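Local coordinates for DNMT2 (PDB 4H0N), which probably methylates cytosine 38 in the anticodon loop of tRNA(Asp) and also has DNA (cytosine-5)-methyltransferase activity, using S-adenosyl-L-methionine as methyl donor, at residues I6-S11 with G15-W20; V38-Y43 with T50-R55. The protein carries 3 engineered substitutions. All blocks are in the same frame, centred on the assembly; numbering follows the deposited sequence.

Contact 1 (I6-S11 with G15-W20); sequences ILELYS and GMHCAW. With SAH (S-adenosyl-L-homocysteine), chain E.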
ATOM      1  N   ILE A   6      -5.027 -18.728   4.907  1.00 28.68           N
ATOM      2  CA  ILE A   6      -4.701 -17.342   5.222  1.00 28.18           C
ATOM      3  C   ILE A   6      -5.892 -16.543   5.762  1.00 25.42           C
ATOM      4  O   ILE A   6      -7.013 -16.630   5.256  1.00 22.32           O
ATOM      5  CB  ILE A   6      -4.046 -16.604   4.021  1.00 19.37           C
ATOM      6  CG1 ILE A   6      -2.662 -17.181   3.722  1.00 21.88           C
ATOM      7  CG2 ILE A   6      -3.887 -15.128   4.314  1.00 18.53           C
ATOM      8  CD1 ILE A   6      -2.650 -18.237   2.657  1.00 23.89           C
ATOM      9  N   LEU A   7      -5.634 -15.790   6.824  1.00 22.13           N
ATOM     10  CA  LEU A   7      -6.555 -14.775   7.290  1.00 24.97           C
ATOM     11  C   LEU A   7      -5.988 -13.433   6.871  1.00 27.84           C
ATOM     12  O   LEU A   7      -4.866 -13.079   7.236  1.00 23.74           O
ATOM     13  CB  LEU A   7      -6.699 -14.831   8.806  1.00 28.65           C
ATOM     14  CG  LEU A   7      -7.638 -13.772   9.376  1.00 32.03           C
ATOM     15  CD1 LEU A   7      -8.964 -13.789   8.632  1.00 27.68           C
ATOM     16  CD2 LEU A   7      -7.849 -13.995  10.867  1.00 38.95           C
ATOM     17  N   GLU A   8      -6.762 -12.694   6.088  1.00 32.76           N
ATOM     18  CA  GLU A   8      -6.308 -11.424   5.543  1.00 31.91           C
ATOM     19  C   GLU A   8      -7.036 -10.268   6.224  1.00 25.88           C
ATOM     20  O   GLU A   8      -8.192  -9.991   5.915  1.00 23.65           O
ATOM     21  CB  GLU A   8      -6.555 -11.406   4.038  1.00 30.18           C
ATOM     22  CG  GLU A   8      -6.033 -10.193   3.309  1.00 18.03           C
ATOM     23  CD  GLU A   8      -6.495 -10.177   1.871  1.00 32.80           C
ATOM     24  OE1 GLU A   8      -5.992  -9.339   1.088  1.00 36.45           O
ATOM     25  OE2 GLU A   8      -7.368 -11.008   1.525  1.00 25.48           O
ATOM     26  N   LEU A   9      -6.354  -9.606   7.155  1.00 20.58           N
ATOM     27  CA  LEU A   9      -6.962  -8.544   7.955  1.00 18.01           C
ATOM     28  C   LEU A   9      -6.700  -7.170   7.373  1.00 23.21           C
ATOM     29  O   LEU A   9      -5.617  -6.910   6.847  1.00 30.94           O
ATOM     30  CB  LEU A   9      -6.414  -8.577   9.372  1.00 18.00           C
ATOM     31  CG  LEU A   9      -6.581  -9.891  10.117  1.00 18.15           C
ATOM     32  CD1 LEU A   9      -6.013  -9.744  11.517  1.00 18.24           C
ATOM     33  CD2 LEU A   9      -8.051 -10.281  10.143  1.00 18.92           C
ATOM     34  N   TYR A  10      -7.684  -6.284   7.506  1.00 19.40           N
ATOM     35  CA  TYR A  10      -7.641  -4.977   6.865  1.00 23.62           C
ATOM     36  C   TYR A  10      -7.394  -5.193   5.374  1.00 25.09           C
ATOM     37  O   TYR A  10      -6.509  -4.580   4.776  1.00 19.94           O
ATOM     38  CB  TYR A  10      -6.554  -4.107   7.486  1.00 18.50           C
ATOM     39  CG  TYR A  10      -6.573  -4.106   8.998  1.00 18.89           C
ATOM     40  CD1 TYR A  10      -5.750  -4.956   9.723  1.00 18.57           C
ATOM     41  CD2 TYR A  10      -7.412  -3.252   9.704  1.00 19.74           C
ATOM     42  CE1 TYR A  10      -5.758  -4.955  11.108  1.00 21.33           C
ATOM     43  CE2 TYR A  10      -7.425  -3.241  11.085  1.00 21.44           C
ATOM     44  CZ  TYR A  10      -6.594  -4.098  11.785  1.00 30.88           C
ATOM     45  OH  TYR A  10      -6.596  -4.106  13.169  1.00 41.41           O
ATOM     46  N   SER A  11      -8.203  -6.080   4.796  1.00 26.25           N
ATOM     47  CA  SER A  11      -7.994  -6.596   3.450  1.00 20.01           C
ATOM     48  C   SER A  11      -7.991  -5.536   2.353  1.00 18.49           C
ATOM     49  O   SER A  11      -7.330  -5.711   1.330  1.00 21.72           O
ATOM     50  CB  SER A  11      -9.038  -7.669   3.132  1.00 19.23           C
ATOM     51  OG  SER A  11     -10.345  -7.137   3.205  1.00 28.90           O
ATOM     52  N   GLY A  15      -4.687  -6.316  -1.878  1.00 40.34           N
ATOM     53  CA  GLY A  15      -3.321  -6.358  -2.371  1.00 40.88           C
ATOM     54  C   GLY A  15      -2.569  -7.565  -1.843  1.00 40.16           C
ATOM     55  O   GLY A  15      -1.767  -8.174  -2.554  1.00 40.51           O
ATOM     56  N   MET A  16      -2.833  -7.904  -0.585  1.00 43.22           N
ATOM     57  CA  MET A  16      -2.264  -9.091   0.036  1.00 34.72           C
ATOM     58  C   MET A  16      -2.592 -10.328  -0.792  1.00 32.32           C
ATOM     59  O   MET A  16      -1.703 -11.097  -1.158  1.00 35.28           O
ATOM     60  CB  MET A  16      -2.823  -9.250   1.446  1.00 40.40           C
ATOM     61  CG  MET A  16      -2.411  -8.153   2.405  1.00 44.18           C
ATOM     62  SD  MET A  16      -0.637  -8.166   2.708  1.00 45.85           S
ATOM     63  CE  MET A  16      -0.530  -7.157   4.181  1.00 44.43           C
ATOM     64  N   HIS A  17      -3.877 -10.498  -1.089  1.00 27.19           N
ATOM     65  CA  HIS A  17      -4.367 -11.606  -1.899  1.00 28.18           C
ATOM     66  C   HIS A  17      -3.658 -11.654  -3.250  1.00 37.24           C
ATOM     67  O   HIS A  17      -3.319 -12.728  -3.747  1.00 48.93           O
ATOM     68  CB  HIS A  17      -5.873 -11.463  -2.098  1.00 32.03           C
ATOM     69  CG  HIS A  17      -6.550 -12.709  -2.568  1.00 37.20           C
ATOM     70  ND1 HIS A  17      -7.907 -12.911  -2.437  1.00 44.75           N
ATOM     71  CD2 HIS A  17      -6.062 -13.821  -3.175  1.00 35.66           C
ATOM     72  CE1 HIS A  17      -8.226 -14.092  -2.939  1.00 45.43           C
ATOM     73  NE2 HIS A  17      -7.130 -14.660  -3.392  1.00 42.80           N
ATOM     74  N   CYS A  18      -3.427 -10.487  -3.839  1.00 20.91           N
ATOM     75  CA  CYS A  18      -2.711 -10.417  -5.102  1.00 21.81           C
ATOM     76  C   CYS A  18      -1.261 -10.834  -4.944  1.00 21.92           C
ATOM     77  O   CYS A  18      -0.679 -11.423  -5.849  1.00 22.99           O
ATOM     78  CB  CYS A  18      -2.785  -9.009  -5.684  1.00 21.79           C
ATOM     79  SG  CYS A  18      -4.326  -8.680  -6.529  1.00 48.92           S
ATOM     80  N   ALA A  19      -0.689 -10.528  -3.787  1.00 21.84           N
ATOM     81  CA  ALA A  19       0.711 -10.817  -3.524  1.00 24.43           C
ATOM     82  C   ALA A  19       0.933 -12.299  -3.222  1.00 32.09           C
ATOM     83  O   ALA A  19       1.967 -12.869  -3.578  1.00 33.42           O
ATOM     84  CB  ALA A  19       1.218  -9.950  -2.383  1.00 20.17           C
ATOM     85  N   TRP A  20      -0.042 -12.920  -2.567  1.00 31.41           N
ATOM     86  CA  TRP A  20       0.033 -14.343  -2.262  1.00 26.30           C
ATOM     87  C   TRP A  20       0.093 -15.178  -3.538  1.00 32.45           C
ATOM     88  O   TRP A  20       0.819 -16.171  -3.606  1.00 35.92           O
ATOM     89  CB  TRP A  20      -1.161 -14.781  -1.417  1.00 20.93           C
ATOM     90  CG  TRP A  20      -1.086 -16.221  -1.043  1.00 25.26           C
ATOM     91  CD1 TRP A  20      -1.787 -17.255  -1.599  1.00 22.84           C
ATOM     92  CD2 TRP A  20      -0.242 -16.800  -0.045  1.00 20.99           C
ATOM     93  NE1 TRP A  20      -1.436 -18.437  -0.999  1.00 22.85           N
ATOM     94  CE2 TRP A  20      -0.485 -18.184  -0.044  1.00 24.38           C
ATOM     95  CE3 TRP A  20       0.695 -16.276   0.853  1.00 20.09           C
ATOM     96  CZ2 TRP A  20       0.173 -19.056   0.820  1.00 28.25           C
ATOM     97  CZ3 TRP A  20       1.347 -17.143   1.710  1.00 27.24           C
ATOM     98  CH2 TRP A  20       1.083 -18.517   1.688  1.00 27.40           C
TER
HETATM   99  N   SAH E 401      -3.864  -3.460   2.457  1.00 43.75           N
HETATM  100  CA  SAH E 401      -5.238  -3.177   2.058  1.00 46.02           C
HETATM  101  CB  SAH E 401      -5.882  -2.056   2.884  1.00 51.64           C
HETATM  102  CG  SAH E 401      -5.039  -1.370   3.957  1.00 52.19           C
HETATM  103  SD  SAH E 401      -5.717   0.258   4.384  1.00 73.97           S
HETATM  104  C   SAH E 401      -5.358  -2.910   0.554  1.00 43.48           C
HETATM  105  O   SAH E 401      -6.149  -2.074   0.111  1.00 54.19           O
HETATM  106  OXT SAH E 401      -4.679  -3.532  -0.261  1.00 28.29           O
HETATM  107  C5' SAH E 401      -6.570  -0.375   5.854  1.00 73.23           C
HETATM  108  C4' SAH E 401      -8.026  -0.777   5.613  1.00 77.77           C
HETATM  109  O4' SAH E 401      -8.506  -1.490   6.737  1.00 78.51           O
HETATM  110  C3' SAH E 401      -8.971   0.401   5.411  1.00 82.59           C
HETATM  111  O3' SAH E 401      -9.440   0.412   4.080  1.00 87.92           O
HETATM  112  C2' SAH E 401     -10.125   0.180   6.377  1.00 77.04           C
HETATM  113  O2' SAH E 401     -11.363   0.155   5.703  1.00 76.28           O
HETATM  114  C1' SAH E 401      -9.860  -1.177   7.003  1.00 73.47           C
HETATM  115  N9  SAH E 401     -10.108  -1.169   8.460  1.00 66.95           N
HETATM  116  C8  SAH E 401      -9.780  -0.178   9.350  1.00 65.34           C
HETATM  117  N7  SAH E 401     -10.174  -0.560  10.588  1.00 61.67           N
HETATM  118  C5  SAH E 401     -10.750  -1.780  10.503  1.00 55.84           C
HETATM  119  C6  SAH E 401     -11.319  -2.620  11.454  1.00 48.13           C
HETATM  120  N6  SAH E 401     -11.363  -2.257  12.732  1.00 39.35           N
HETATM  121  N1  SAH E 401     -11.840  -3.837  11.062  1.00 51.61           N
HETATM  122  C2  SAH E 401     -11.795  -4.212   9.734  1.00 53.69           C
HETATM  123  N3  SAH E 401     -11.231  -3.373   8.794  1.00 57.66           N
HETATM  124  C4  SAH E 401     -10.716  -2.175   9.171  1.00 59.93           C

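Contact 2 (V38-Y43 with T50-R55); sequences VANSVY and TNLLNR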
ATOM      1  N   VAL A  38     -17.107   0.051   0.226  1.00 36.89           N
ATOM      2  CA  VAL A  38     -16.625   0.302  -1.123  1.00 42.39           C
ATOM      3  C   VAL A  38     -15.454  -0.615  -1.422  1.00 43.00           C
ATOM      4  O   VAL A  38     -15.424  -1.279  -2.457  1.00 51.41           O
ATOM      5  CB  VAL A  38     -16.197   1.762  -1.324  1.00 40.36           C
ATOM      6  CG1 VAL A  38     -15.520   1.924  -2.665  1.00 23.20           C
ATOM      7  CG2 VAL A  38     -17.406   2.691  -1.207  1.00 40.20           C
ATOM      8  N   ALA A  39     -14.500  -0.648  -0.497  1.00 34.67           N
ATOM      9  CA  ALA A  39     -13.322  -1.496  -0.627  1.00 30.35           C
ATOM     10  C   ALA A  39     -13.720  -2.963  -0.775  1.00 32.54           C
ATOM     11  O   ALA A  39     -13.209  -3.671  -1.648  1.00 34.98           O
ATOM     12  CB  ALA A  39     -12.399  -1.308   0.570  1.00 20.83           C
ATOM     13  N   ASN A  40     -14.636  -3.409   0.080  1.00 33.71           N
ATOM     14  CA  ASN A  40     -15.164  -4.766   0.007  1.00 32.00           C
ATOM     15  C   ASN A  40     -15.755  -5.074  -1.366  1.00 34.06           C
ATOM     16  O   ASN A  40     -15.581  -6.178  -1.890  1.00 35.63           O
ATOM     17  CB  ASN A  40     -16.227  -5.001   1.088  1.00 33.85           C
ATOM     18  CG  ASN A  40     -15.653  -5.003   2.495  1.00 39.97           C
ATOM     19  OD1 ASN A  40     -14.452  -5.181   2.690  1.00 44.73           O
ATOM     20  ND2 ASN A  40     -16.517  -4.809   3.485  1.00 37.56           N
ATOM     21  N   SER A  41     -16.443  -4.095  -1.951  1.00 26.56           N
ATOM     22  CA  SER A  41     -17.097  -4.286  -3.242  1.00 28.00           C
ATOM     23  C   SER A  41     -16.052  -4.492  -4.326  1.00 26.38           C
ATOM     24  O   SER A  41     -16.219  -5.318  -5.222  1.00 24.88           O
ATOM     25  CB  SER A  41     -17.974  -3.085  -3.589  1.00 44.06           C
ATOM     26  OG  SER A  41     -17.185  -2.003  -4.048  1.00 53.31           O
ATOM     27  N   VAL A  42     -14.970  -3.731  -4.231  1.00 23.92           N
ATOM     28  CA  VAL A  42     -13.849  -3.865  -5.148  1.00 22.94           C
ATOM     29  C   VAL A  42     -13.189  -5.221  -4.951  1.00 22.81           C
ATOM     30  O   VAL A  42     -12.826  -5.895  -5.915  1.00 25.74           O
ATOM     31  CB  VAL A  42     -12.820  -2.758  -4.904  1.00 22.14           C
ATOM     32  CG1 VAL A  42     -11.554  -3.012  -5.708  1.00 21.97           C
ATOM     33  CG2 VAL A  42     -13.427  -1.406  -5.240  1.00 22.44           C
ATOM     34  N   TYR A  43     -13.045  -5.619  -3.692  1.00 28.69           N
ATOM     35  CA  TYR A  43     -12.447  -6.909  -3.366  1.00 30.94           C
ATOM     36  C   TYR A  43     -13.293  -8.048  -3.927  1.00 34.81           C
ATOM     37  O   TYR A  43     -12.759  -9.004  -4.488  1.00 33.24           O
ATOM     38  CB  TYR A  43     -12.271  -7.066  -1.847  1.00 23.83           C
ATOM     39  CG  TYR A  43     -11.487  -8.299  -1.434  1.00 26.14           C
ATOM     40  CD1 TYR A  43     -10.172  -8.194  -0.999  1.00 27.51           C
ATOM     41  CD2 TYR A  43     -12.059  -9.565  -1.480  1.00 22.15           C
ATOM     42  CE1 TYR A  43      -9.446  -9.317  -0.626  1.00 25.91           C
ATOM     43  CE2 TYR A  43     -11.343 -10.690  -1.117  1.00 37.62           C
ATOM     44  CZ  TYR A  43     -10.034 -10.566  -0.688  1.00 32.83           C
ATOM     45  OH  TYR A  43      -9.320 -11.692  -0.316  1.00 29.18           O
ATOM     46  N   THR A  50     -13.822 -15.666  -2.670  1.00 34.77           N
ATOM     47  CA  THR A  50     -13.193 -15.545  -1.360  1.00 27.55           C
ATOM     48  C   THR A  50     -14.128 -15.071  -0.248  1.00 31.25           C
ATOM     49  O   THR A  50     -14.862 -14.097  -0.411  1.00 39.30           O
ATOM     50  CB  THR A  50     -11.987 -14.608  -1.447  1.00 32.53           C
ATOM     51  OG1 THR A  50     -11.043 -15.152  -2.377  1.00 38.20           O
ATOM     52  CG2 THR A  50     -11.326 -14.434  -0.089  1.00 30.88           C
ATOM     53  N   ASN A  51     -14.085 -15.765   0.887  1.00 41.39           N
ATOM     54  CA  ASN A  51     -14.815 -15.351   2.083  1.00 50.28           C
ATOM     55  C   ASN A  51     -14.426 -13.952   2.554  1.00 47.68           C
ATOM     56  O   ASN A  51     -13.332 -13.739   3.086  1.00 39.32           O
ATOM     57  CB  ASN A  51     -14.586 -16.352   3.214  1.00 60.78           C
ATOM     58  CG  ASN A  51     -15.808 -17.190   3.505  1.00 69.72           C
ATOM     59  OD1 ASN A  51     -16.908 -16.664   3.681  1.00 79.40           O
ATOM     60  ND2 ASN A  51     -15.624 -18.506   3.556  1.00 69.25           N
ATOM     61  N   LEU A  52     -15.333 -13.000   2.357  1.00 45.99           N
ATOM     62  CA  LEU A  52     -15.096 -11.619   2.757  1.00 41.72           C
ATOM     63  C   LEU A  52     -16.123 -11.175   3.792  1.00 42.64           C
ATOM     64  O   LEU A  52     -17.329 -11.228   3.549  1.00 44.96           O
ATOM     65  CB  LEU A  52     -15.122 -10.705   1.534  1.00 41.69           C
ATOM     66  CG  LEU A  52     -15.285  -9.198   1.738  1.00 39.29           C
ATOM     67  CD1 LEU A  52     -14.116  -8.601   2.513  1.00 38.67           C
ATOM     68  CD2 LEU A  52     -15.443  -8.525   0.386  1.00 36.06           C
ATOM     69  N   LEU A  53     -15.637 -10.735   4.949  1.00 34.14           N
ATOM     70  CA  LEU A  53     -16.517 -10.397   6.059  1.00 31.64           C
ATOM     71  C   LEU A  53     -16.488  -8.915   6.416  1.00 31.25           C
ATOM     72  O   LEU A  53     -15.440  -8.362   6.740  1.00 23.60           O
ATOM     73  CB  LEU A  53     -16.153 -11.238   7.280  1.00 26.89           C
ATOM     74  CG  LEU A  53     -15.925 -12.701   6.901  1.00 31.73           C
ATOM     75  CD1 LEU A  53     -15.376 -13.476   8.071  1.00 32.46           C
ATOM     76  CD2 LEU A  53     -17.206 -13.339   6.388  1.00 34.35           C
ATOM     77  N   ASN A  54     -17.649  -8.275   6.342  1.00 42.49           N
ATOM     78  CA  ASN A  54     -17.806  -6.925   6.856  1.00 44.35           C
ATOM     79  C   ASN A  54     -17.912  -7.026   8.373  1.00 48.71           C
ATOM     80  O   ASN A  54     -19.007  -7.150   8.917  1.00 49.18           O
ATOM     81  CB  ASN A  54     -19.056  -6.265   6.268  1.00 50.13           C
ATOM     82  CG  ASN A  54     -19.065  -4.755   6.446  1.00 52.49           C
ATOM     83  OD1 ASN A  54     -18.662  -4.238   7.488  1.00 48.64           O
ATOM     84  ND2 ASN A  54     -19.520  -4.041   5.419  1.00 55.30           N
ATOM     85  N   ARG A  55     -16.764  -7.002   9.046  1.00 44.96           N
ATOM     86  CA  ARG A  55     -16.702  -7.193  10.493  1.00 39.90           C
ATOM     87  C   ARG A  55     -15.535  -6.427  11.105  1.00 39.96           C
ATOM     88  O   ARG A  55     -14.480  -6.286  10.490  1.00 42.84           O
ATOM     89  CB  ARG A  55     -16.588  -8.684  10.835  1.00 50.37           C
ATOM     90  CG  ARG A  55     -16.289  -8.976  12.302  1.00 65.21           C
ATOM     91  CD  ARG A  55     -16.449 -10.455  12.637  1.00 80.33           C
ATOM     92  NE  ARG A  55     -17.754 -10.970  12.228  1.00 97.22           N
ATOM     93  CZ  ARG A  55     -17.939 -12.050  11.476  1.00110.93           C
ATOM     94  NH1 ARG A  55     -16.900 -12.733  11.021  1.00114.15           N
ATOM     95  NH2 ARG A  55     -19.171 -12.440  11.173  1.00117.04           N
TER

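Contact 1 (I6-S11 with G15-W20)
Strand-to-helix packing joins Ile-6 and Glu-8 of strand 4-9 to the first turns of helix 15-23. It opens the Rossmann-like methyltransferase fold, in the first beta-alpha-beta unit, where the turn after strand 4-9 forms part of the S-adenosyl-L-homocysteine site. The axes of the short strand and helix segments come within 9.5 Å, and their N-to-C directions are 145° apart, closer to antiparallel than to parallel.

At the far end from the cofactor, Ile-6 lays CD1 over one face of the Trp-20 indole. This CH-pi contact puts CD1 3.6 Å from the centroid of the six-membered ring, offset toward its rim. Trp-20 has CG anti to its own N (chi1 -178°), which raises the indole to the strand. The polar part of the contact is Glu-8. Its extended chain carries the carboxylate to the helix start, where His-17 N donates to Glu-8 OE1 at 3.2 Å. The donor lies well above the carboxylate plane, and the bond is bent to 144°. Glu-8 OE1 also rests 3.2 Å from Met-16 CB.

Next to this, Gly-15 N donates to SAH OXT at 3.2 Å. The buried Glu-8 carboxylate has a polar partner at each oxygen: His-17 N at OE1 and Tyr-43 OH at OE2. The N-terminal end of the helix probably stabilises its negative charge as well as that of the cofactor carboxylate.

Contact 2 (V38-Y43 with T50-R55)
Asn-40 and Tyr-43, one helical turn apart on 38-43, take Leu-52 and Thr-50 of segment 50-55 against them.

Asn-40 comes first. Its CG lies beside the backbone N (chi1 -68°), and the side chain is directed at 50-55. Leu-52 sets both methyls against one side of it. CD1 sits 3.4 Å from Asn-40 OD1, while CD2 lies 3.7 Å from Asn-40 CB and also meets the backbone oxygen of the same residue. The amide nitrogen turns the other way: Asn-40 ND2 bonds to Asp-34 O and lies 3.7 Å from Asn-54 ND2, a packing contact with the two amide planes nearly perpendicular, at 78°. An alanine here would remove the amide, and is likely to leave Asp-34 O without this donor and a gap beside the Leu-52 CD1 methyl.

Tyr-43 follows. With CG anti to the backbone N (chi1 -172°), its ring reaches toward Thr-50. Thr-50 CG2 touches the ring edge near its plane, 3.4 Å from Tyr-43 OH. Leu-52 CD2 packs obliquely against the ring, 4.0 Å from Tyr-43 CD2. From the strand side it is thus methyl groups of Leu-52 and Thr-50 that touch the tyrosine. The hydroxyl has its polar partners on Glu-8 and His-17.

Helix 37-46 is covered on another flank by helix 308-316, where Leu-314 meets Val-38, Ala-39 and Val-42. Strand 52-53 is the outermost strand on its side of the main sheet. It pairs in parallel with strand 27-33, whose Ile-29 touches both Tyr-43 and Thr-50.

Overall arrangement
From the N terminus, contact 1 closes first: strand 4-9 passes through the short cofactor-binding turn and returns as helix 15-23. The chain then forms strand 27-33 and helix 37-46. Contact 2 closes the next loop, bringing edge strand 52-53 back against that helix. The two loops lie in series, neither nested nor crossed, and belong to successive beta-alpha-beta units sharing strand 27-33. The centres of contact 1 and contact 2 are about 11 Å apart. Tyr-43 OH links them, 2.8 Å from both Glu-8 OE2 and His-17 ND1, in probable hydrogen bonds. Packing of His-17 on Thr-50 and of Ser-11 on Leu-52 adds to the join.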